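Local coordinates for post-proline cleaving enzyme (Rickettsia typhi, PDB 4HVT), which probably acts as a serine-type oligopeptidase of the prolyl oligopeptidase family, hydrolysing short peptides after proline residues, at residues R143-M148 with P190-K195; D196-N201 with Y219-G224; T640-D645 with I696-F701. All coordinates share one frame; numbering follows the deposited sequence. Where two conformers were deposited one is given.

Interaction 1. Residues R143-M148 with P190-K195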
# COMPACT_ATOMS: atom_id res chain seq x y z
N ARG A 143 -2.53 9.66 26.07
CA ARG A 143 -1.37 8.80 25.81
C ARG A 143 -1.48 8.21 24.42
O ARG A 143 -2.52 7.69 24.05
CB ARG A 143 -1.21 7.68 26.89
CG ARG A 143 -0.74 8.15 28.25
CD ARG A 143 0.66 8.74 28.20
NE ARG A 143 1.02 9.36 29.47
CZ ARG A 143 1.58 8.75 30.51
NH1 ARG A 143 1.87 7.47 30.49
NH2 ARG A 143 1.82 9.44 31.61
N TYR A 144 -0.37 8.28 23.67
CA TYR A 144 -0.25 7.71 22.34
C TYR A 144 0.98 6.83 22.28
O TYR A 144 1.95 7.11 22.96
CB TYR A 144 -0.07 8.82 21.28
CG TYR A 144 -1.32 9.61 20.97
CD1 TYR A 144 -1.71 10.64 21.82
CD2 TYR A 144 -2.10 9.34 19.86
CE1 TYR A 144 -2.84 11.39 21.55
CE2 TYR A 144 -3.22 10.10 19.57
CZ TYR A 144 -3.59 11.12 20.41
OH TYR A 144 -4.74 11.82 20.11
N LEU A 145 0.93 5.75 21.53
CA LEU A 145 2.14 5.01 21.15
C LEU A 145 2.49 5.47 19.75
O LEU A 145 1.69 5.31 18.85
CB LEU A 145 1.88 3.50 21.19
CG LEU A 145 1.50 3.06 22.58
CD1 LEU A 145 0.82 1.69 22.51
CD2 LEU A 145 2.66 3.04 23.57
N ILE A 146 3.66 6.07 19.59
CA ILE A 146 4.08 6.59 18.30
C ILE A 146 4.96 5.56 17.62
O ILE A 146 6.04 5.30 18.11
CB ILE A 146 4.87 7.93 18.40
CG1 ILE A 146 4.19 8.93 19.36
CG2 ILE A 146 5.12 8.51 17.03
CD1 ILE A 146 2.84 9.41 18.93
N SER A 147 4.50 5.00 16.49
CA SER A 147 5.30 4.08 15.68
C SER A 147 6.28 4.81 14.79
O SER A 147 5.95 5.86 14.21
CB SER A 147 4.41 3.20 14.82
OG SER A 147 3.66 2.30 15.63
N MET A 148 7.47 4.25 14.70
CA MET A 148 8.62 4.87 14.03
C MET A 148 9.52 3.80 13.43
O MET A 148 9.56 2.65 13.89
CB MET A 148 9.45 5.71 15.01
CG MET A 148 8.72 6.91 15.54
SD MET A 148 9.72 7.73 16.81
CE MET A 148 9.53 6.74 18.18
N PRO A 190 2.05 -1.90 18.38
CA PRO A 190 1.43 -2.21 19.69
C PRO A 190 -0.05 -1.87 19.73
O PRO A 190 -0.51 -0.96 19.01
CB PRO A 190 2.18 -1.31 20.64
CG PRO A 190 2.47 -0.07 19.79
CD PRO A 190 2.76 -0.62 18.42
N THR A 191 -0.76 -2.60 20.61
CA THR A 191 -2.16 -2.42 20.88
C THR A 191 -2.33 -2.19 22.40
O THR A 191 -1.81 -2.91 23.20
CB THR A 191 -2.97 -3.64 20.42
OG1 THR A 191 -2.88 -3.71 18.99
CG2 THR A 191 -4.47 -3.52 20.82
N TRP A 192 -3.05 -1.11 22.76
CA TRP A 192 -3.34 -0.90 24.17
C TRP A 192 -4.33 -1.95 24.73
O TRP A 192 -5.33 -2.26 24.07
CB TRP A 192 -3.93 0.48 24.41
CG TRP A 192 -3.04 1.64 24.19
CD1 TRP A 192 -2.94 2.35 23.04
CD2 TRP A 192 -2.15 2.24 25.12
NE1 TRP A 192 -2.08 3.39 23.19
CE2 TRP A 192 -1.54 3.33 24.45
CE3 TRP A 192 -1.76 1.97 26.43
CZ2 TRP A 192 -0.62 4.14 25.05
CZ3 TRP A 192 -0.83 2.80 27.03
CH2 TRP A 192 -0.29 3.89 26.33
N ILE A 193 -4.07 -2.48 25.92
CA ILE A 193 -4.96 -3.39 26.69
C ILE A 193 -5.72 -2.49 27.71
O ILE A 193 -6.99 -2.55 27.89
CB ILE A 193 -4.10 -4.54 27.37
CG1 ILE A 193 -3.48 -5.55 26.37
CG2 ILE A 193 -4.85 -5.38 28.39
CD1 ILE A 193 -4.44 -6.19 25.39
N ASN A 194 -4.94 -1.69 28.45
CA ASN A 194 -5.48 -0.74 29.37
C ASN A 194 -4.44 0.37 29.52
O ASN A 194 -3.43 0.34 28.84
CB ASN A 194 -5.97 -1.38 30.68
CG ASN A 194 -4.86 -2.03 31.52
OD1 ASN A 194 -3.73 -1.55 31.57
ND2 ASN A 194 -5.20 -3.14 32.22
N LYS A 195 -4.64 1.32 30.43
CA LYS A 195 -3.72 2.43 30.47
C LYS A 195 -2.29 2.04 30.88
O LYS A 195 -1.35 2.82 30.63
CB LYS A 195 -4.22 3.53 31.39
CG LYS A 195 -4.26 3.15 32.85
CD LYS A 195 -4.91 4.29 33.63
CE LYS A 195 -4.99 3.94 35.08
NZ LYS A 195 -3.71 3.61 35.77
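Leu-145 and Trp-192 carry most of this apolar contact between two strands that run antiparallel, at 171°, with their axes 8.7 Å apart. No hydrogen bond joins the two segments, and at that spacing the strands meet through side chains.

The CH-pi component comes from Leu-145 CD1, 3.6 Å from the centroid of the five-membered ring of Trp-192 and 22° off its normal, hence over one face. Leu-145 CG lies 3.4 Å from Trp-192 CZ2, and CD2 lies near CZ2 and CH2 of the six-membered ring. A chi1 of -62° sets Leu-145 CG beside its own backbone N, and anti to the carbonyl carbon, against the indole.

In the aliphatic part, Leu-145 CD1 also meets Pro-190 CG at 3.6 Å, which places this methyl between pyrrolidine and indole. Arg-143 adds its CB, 3.9 Å from Trp-192 CH2, while its guanidinium turns away to salt bridges with Asp-162 and Glu-160.

The indole's polar atom is satisfied too: Trp-192 NE1 bonds to Ser-135 O, on the strand next to 143-150. Two propeller sheets are thus joined by dispersion and CH-pi contacts between them, with the indole N-H supplying a directional anchor at the seam.

Interaction 2. Residues D196-N201 with Y219-G224. With EDO (1,2-ethanediol), chain B.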
# COMPACT_ATOMS: atom_id res chain seq x y z
N ASP A 196 -2.14 0.83 31.41
CA ASP A 196 -0.86 0.31 31.91
C ASP A 196 -0.42 -1.01 31.30
O ASP A 196 0.49 -1.67 31.84
CB ASP A 196 -0.88 0.17 33.44
CG ASP A 196 -1.14 1.50 34.15
OD1 ASP A 196 -0.51 2.50 33.77
OD2 ASP A 196 -1.98 1.54 35.11
N THR A 197 -0.98 -1.38 30.14
CA THR A 197 -0.68 -2.67 29.57
C THR A 197 -0.83 -2.63 28.06
O THR A 197 -1.79 -2.03 27.54
CB THR A 197 -1.69 -3.72 30.09
OG1 THR A 197 -1.81 -3.59 31.51
CG2 THR A 197 -1.22 -5.12 29.77
N ILE A 198 0.16 -3.16 27.36
CA ILE A 198 0.06 -3.30 25.90
C ILE A 198 0.30 -4.74 25.47
O ILE A 198 0.91 -5.56 26.21
CB ILE A 198 1.04 -2.32 25.15
CG1 ILE A 198 2.50 -2.69 25.42
CG2 ILE A 198 0.77 -0.88 25.58
CD1 ILE A 198 3.55 -2.03 24.53
N ILE A 199 -0.15 -5.06 24.27
CA ILE A 199 0.21 -6.30 23.62
C ILE A 199 0.88 -5.97 22.28
O ILE A 199 0.51 -5.03 21.59
CB ILE A 199 -1.04 -7.21 23.47
CG1 ILE A 199 -0.66 -8.55 22.87
CG2 ILE A 199 -2.14 -6.58 22.63
CD1 ILE A 199 -1.82 -9.52 22.90
N PHE A 200 1.87 -6.74 21.88
CA PHE A 200 2.55 -6.46 20.62
C PHE A 200 3.33 -7.66 20.10
O PHE A 200 3.66 -8.56 20.88
CB PHE A 200 3.40 -5.19 20.68
CG PHE A 200 4.59 -5.19 21.59
CD1 PHE A 200 4.51 -5.44 22.98
CD2 PHE A 200 5.84 -4.79 21.09
CE1 PHE A 200 5.64 -5.39 23.81
CE2 PHE A 200 6.95 -4.66 21.93
CZ PHE A 200 6.88 -5.01 23.27
N ASN A 201 3.64 -7.60 18.79
CA ASN A 201 4.41 -8.62 18.09
C ASN A 201 5.89 -8.25 18.18
O ASN A 201 6.50 -7.77 17.22
CB ASN A 201 3.88 -8.83 16.66
CG ASN A 201 3.82 -7.56 15.82
OD1 ASN A 201 3.48 -6.49 16.32
ND2 ASN A 201 4.17 -7.70 14.55
N TYR A 219 3.61 -10.70 22.82
CA TYR A 219 3.91 -10.46 24.24
C TYR A 219 2.95 -9.43 24.82
O TYR A 219 2.50 -8.46 24.13
CB TYR A 219 5.32 -9.92 24.40
CG TYR A 219 6.45 -10.94 24.27
CD1 TYR A 219 6.93 -11.40 23.01
CD2 TYR A 219 7.05 -11.46 25.39
CE1 TYR A 219 7.95 -12.30 22.92
CE2 TYR A 219 8.10 -12.40 25.30
CZ TYR A 219 8.55 -12.82 24.09
OH TYR A 219 9.61 -13.75 24.08
N ILE A 220 2.63 -9.63 26.10
CA ILE A 220 1.88 -8.64 26.88
C ILE A 220 2.87 -8.01 27.88
O ILE A 220 3.69 -8.70 28.51
CB ILE A 220 0.63 -9.28 27.55
CG1 ILE A 220 -0.26 -8.26 28.22
CG2 ILE A 220 1.02 -10.36 28.51
CD1 ILE A 220 -1.66 -8.80 28.58
N TRP A 221 2.77 -6.69 28.06
CA TRP A 221 3.78 -5.94 28.80
C TRP A 221 3.12 -4.89 29.67
O TRP A 221 2.28 -4.08 29.18
CB TRP A 221 4.77 -5.30 27.82
CG TRP A 221 6.02 -4.75 28.42
CD1 TRP A 221 6.61 -5.10 29.61
CD2 TRP A 221 6.91 -3.81 27.80
NE1 TRP A 221 7.74 -4.37 29.81
CE2 TRP A 221 7.95 -3.56 28.71
CE3 TRP A 221 6.89 -3.13 26.59
CZ2 TRP A 221 9.02 -2.70 28.41
CZ3 TRP A 221 7.93 -2.21 26.33
CH2 TRP A 221 8.97 -2.02 27.25
N LYS A 222 3.48 -4.91 30.95
CA LYS A 222 2.95 -4.06 32.01
C LYS A 222 3.87 -2.90 32.29
O LYS A 222 5.11 -3.01 32.30
CB LYS A 222 2.78 -4.88 33.32
CG LYS A 222 1.79 -6.04 33.24
CD LYS A 222 1.93 -6.96 34.47
CE LYS A 222 1.59 -6.31 35.78
NZ LYS A 222 0.16 -5.94 35.70
N ARG A 223 3.24 -1.77 32.53
CA ARG A 223 3.93 -0.55 32.90
C ARG A 223 4.79 -0.77 34.12
O ARG A 223 4.38 -1.46 35.08
CB ARG A 223 2.96 0.63 33.10
CG ARG A 223 3.65 1.95 33.30
CD ARG A 223 2.69 3.13 33.42
NE ARG A 223 1.79 3.30 32.28
CZ ARG A 223 2.14 3.81 31.11
NH1 ARG A 223 3.37 4.25 30.89
NH2 ARG A 223 1.23 3.89 30.16
N GLY A 224 6.01 -0.26 34.05
CA GLY A 224 6.96 -0.26 35.12
C GLY A 224 7.90 -1.43 35.13
O GLY A 224 8.86 -1.42 35.89
C1 EDO B . 6.88 1.01 30.46
O1 EDO B . 6.72 1.48 31.82
C2 EDO B . 7.09 -0.50 30.51
O2 EDO B . 8.38 -0.71 31.12
O HOH W 1 -0.31 -3.38 34.03
O HOH W 2 -1.83 -6.15 33.10
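Asp-196 and Arg-223 close one end of this strand pair with a salt bridge: Arg-223 NE donates to Asp-196 OD1 at 2.9 Å, meeting the anti lone pair. The bond is bent (143° at the hydrogen), and although OD1 lies close to the guanidinium plane, the carboxylate plane is turned 80° from it. Arg-223 NH2 has further partners in Lys-195 O and Glu-160. The same two residues are joined through the backbone, Arg-223 N to Asp-196 O at 2.8 Å; that carbonyl also accepts from a water, which in turn accepts from Lys-222 NZ.

Four backbone bonds follow, two in each of the hydrogen-bonded pairs Ile-198/Trp-221 and Phe-200/Tyr-219. Between them, Thr-197/Lys-222 and Ile-199/Ile-220 are non-hydrogen-bonded pairs with CA atoms 4.6 and 4.3 Å apart. This alternation is that of antiparallel neighbours; strands 197-200 and 217-222 are the inner two of a four-stranded sheet, flanked by 190-192 and 231-235, a blade of the N-terminal beta-propeller.

On the face bearing Ile-198, Phe-200, Tyr-219 and Trp-221, Phe-200 CE1 meets Trp-221 CE3 at 3.8 Å. The rings touch rim to rim, planes 25° apart, neither over the other. Ile-198 lies alongside the indole, pointing the same way, with CD1 4.1 Å from Trp-221 CE3. Across the sheet, Thr-197 CG2 packs on Ile-220 CG1 at 3.6 Å. Farther out, an ethanediol, probably from the crystallisation liquor, sets C2 over one indole face and accepts from Gly-224 N through O1.

Interaction 3. Residues T640-D645 with I696-F701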
# COMPACT_ATOMS: atom_id res chain seq x y z
N THR A 640 15.03 0.92 -23.35
CA THR A 640 15.81 1.56 -22.30
C THR A 640 15.03 1.44 -21.01
O THR A 640 13.83 1.66 -21.00
CB THR A 640 16.11 3.04 -22.60
OG1 THR A 640 17.02 3.59 -21.64
CG2 THR A 640 14.87 3.91 -22.74
N VAL A 641 15.72 1.06 -19.94
CA VAL A 641 15.07 0.77 -18.69
C VAL A 641 15.77 1.50 -17.55
O VAL A 641 17.00 1.59 -17.49
CB VAL A 641 14.99 -0.74 -18.41
CG1 VAL A 641 16.34 -1.38 -18.49
CG2 VAL A 641 14.38 -1.03 -17.04
N LEU A 642 14.96 2.04 -16.65
CA LEU A 642 15.42 2.60 -15.38
C LEU A 642 15.09 1.59 -14.28
O LEU A 642 13.97 1.16 -14.16
CB LEU A 642 14.66 3.92 -15.06
CG LEU A 642 14.92 4.52 -13.67
CD1 LEU A 642 16.39 4.86 -13.45
CD2 LEU A 642 14.15 5.85 -13.47
N ILE A 643 16.11 1.13 -13.55
CA ILE A 643 15.93 0.09 -12.52
C ILE A 643 16.21 0.73 -11.19
O ILE A 643 17.21 1.43 -11.02
CB ILE A 643 16.92 -1.04 -12.73
CG1 ILE A 643 16.76 -1.73 -14.11
CG2 ILE A 643 16.74 -2.04 -11.64
CD1 ILE A 643 17.93 -2.62 -14.54
N THR A 644 15.32 0.57 -10.23
CA THR A 644 15.57 1.18 -8.90
C THR A 644 15.48 0.16 -7.77
O THR A 644 14.65 -0.75 -7.81
CB THR A 644 14.61 2.35 -8.61
OG1 THR A 644 13.26 1.86 -8.33
CG2 THR A 644 14.58 3.30 -9.80
N ASP A 645 16.31 0.32 -6.75
CA ASP A 645 16.18 -0.51 -5.57
C ASP A 645 16.74 0.19 -4.32
O ASP A 645 17.19 1.35 -4.41
CB ASP A 645 16.81 -1.88 -5.87
CG ASP A 645 18.32 -1.86 -5.94
OD1 ASP A 645 18.97 -1.22 -5.10
OD2 ASP A 645 18.86 -2.57 -6.80
N ILE A 696 12.11 13.26 -9.77
CA ILE A 696 12.83 14.05 -10.77
C ILE A 696 13.64 13.14 -11.69
O ILE A 696 13.68 13.34 -12.91
CB ILE A 696 13.77 15.09 -10.10
CG1 ILE A 696 12.97 16.17 -9.36
CG2 ILE A 696 14.71 15.72 -11.11
CD1 ILE A 696 13.79 16.78 -8.24
N ASN A 697 14.33 12.16 -11.11
CA ASN A 697 15.11 11.22 -11.91
C ASN A 697 14.22 10.39 -12.82
O ASN A 697 14.49 10.27 -14.05
CB ASN A 697 15.90 10.33 -11.01
CG ASN A 697 17.10 11.04 -10.41
OD1 ASN A 697 17.64 12.00 -11.00
ND2 ASN A 697 17.57 10.55 -9.23
N LEU A 698 13.12 9.90 -12.26
CA LEU A 698 12.20 9.07 -13.01
C LEU A 698 11.53 9.80 -14.18
O LEU A 698 11.45 9.26 -15.29
CB LEU A 698 11.15 8.46 -12.05
CG LEU A 698 10.28 7.39 -12.72
CD1 LEU A 698 10.05 6.18 -11.86
CD2 LEU A 698 9.00 8.06 -13.15
N TYR A 699 11.04 10.99 -13.89
CA TYR A 699 10.33 11.79 -14.92
C TYR A 699 11.29 12.40 -15.94
O TYR A 699 10.92 12.53 -17.09
CB TYR A 699 9.32 12.79 -14.32
CG TYR A 699 8.06 12.09 -13.97
CD1 TYR A 699 7.14 11.74 -14.96
CD2 TYR A 699 7.76 11.79 -12.68
CE1 TYR A 699 5.98 11.06 -14.65
CE2 TYR A 699 6.62 11.11 -12.36
CZ TYR A 699 5.73 10.75 -13.33
OH TYR A 699 4.58 10.08 -12.99
N THR A 700 12.55 12.65 -15.56
CA THR A 700 13.54 13.09 -16.52
C THR A 700 13.79 11.94 -17.48
O THR A 700 13.79 12.15 -18.69
CB THR A 700 14.82 13.60 -15.83
OG1 THR A 700 14.49 14.71 -14.97
CG2 THR A 700 15.85 14.04 -16.88
N PHE A 701 13.93 10.72 -16.93
CA PHE A 701 14.17 9.52 -17.74
C PHE A 701 13.07 9.37 -18.82
O PHE A 701 13.35 9.14 -19.99
CB PHE A 701 14.30 8.26 -16.83
CG PHE A 701 14.17 6.97 -17.57
CD1 PHE A 701 15.23 6.45 -18.32
CD2 PHE A 701 13.00 6.27 -17.53
CE1 PHE A 701 15.08 5.24 -18.97
CE2 PHE A 701 12.84 5.08 -18.21
CZ PHE A 701 13.88 4.58 -18.95
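Leu-642 CB stands over the centre of the Phe-701 ring, 3.8 Å from its centroid and only 9° off the normal, a CH-pi contact onto the face. The two side chains slide past each other in opposite directions, which lets Leu-642 CD2 continue to the helix backbone and approach Leu-698 CA at 3.8 Å. Thr-640 meets the far end of the same ring: its backbone carbonyl O lies near the ring plane, 3.6 Å from Phe-701 CZ, and its OG1 is 3.7 Å from CE1. The aromatic tip is therefore set against the strand backbone as well as the leucine, with Leu-642 N also 3.6 Å from Phe-701 CZ.

Phe-701 CG is anti to its backbone N (chi1 164°), which directs the ring from the helix toward the strand. Thr-640 OG1 is hydrogen-bonded to Lys-671 O, which is consistent with the hydroxyl being held beside the ring. Within the helix, Ile-696 O accepts from both Thr-700 N and Thr-700 OG1, reached from opposite faces of the carbonyl plane; the hydroxyl bond measures 2.6 Å.

Strand and helix run antiparallel at 172°, their axes 9.9 Å apart, as expected for a helix laid on a sheet of the alpha/beta-hydrolase fold. Strand 640-646 is hydrogen-bonded between strands 585-589 and 672-677. Its Val-641 and Ile-643 meet helix 655-664, whereas Leu-642 packs on helix 688-706, whose Ile-696 and Thr-700 rest against helix 56-67.

Overall arrangement
From the N terminus, interaction 1 comes first, closing a loop of 41 intervening residues between strand 143-150 of one propeller sheet and strand 190-192, an outermost strand of another. Interaction 2 begins directly afterwards and closes a shorter 17-residue loop within the latter sheet. The two are in series, neither nesting nor crossing, yet they touch: strands 190-192 and 197-200 are neighbours in one sheet, and the centres of the two interactions lie about 9 Å apart. Interaction 3 opens more than 400 residues later and closes a loop of 50 intervening residues, tying strand 640-646 to helix 688-706 in the hydrolase domain. Its centre is about 39 Å from that of interaction 1, on the opposite side of the chain's centre.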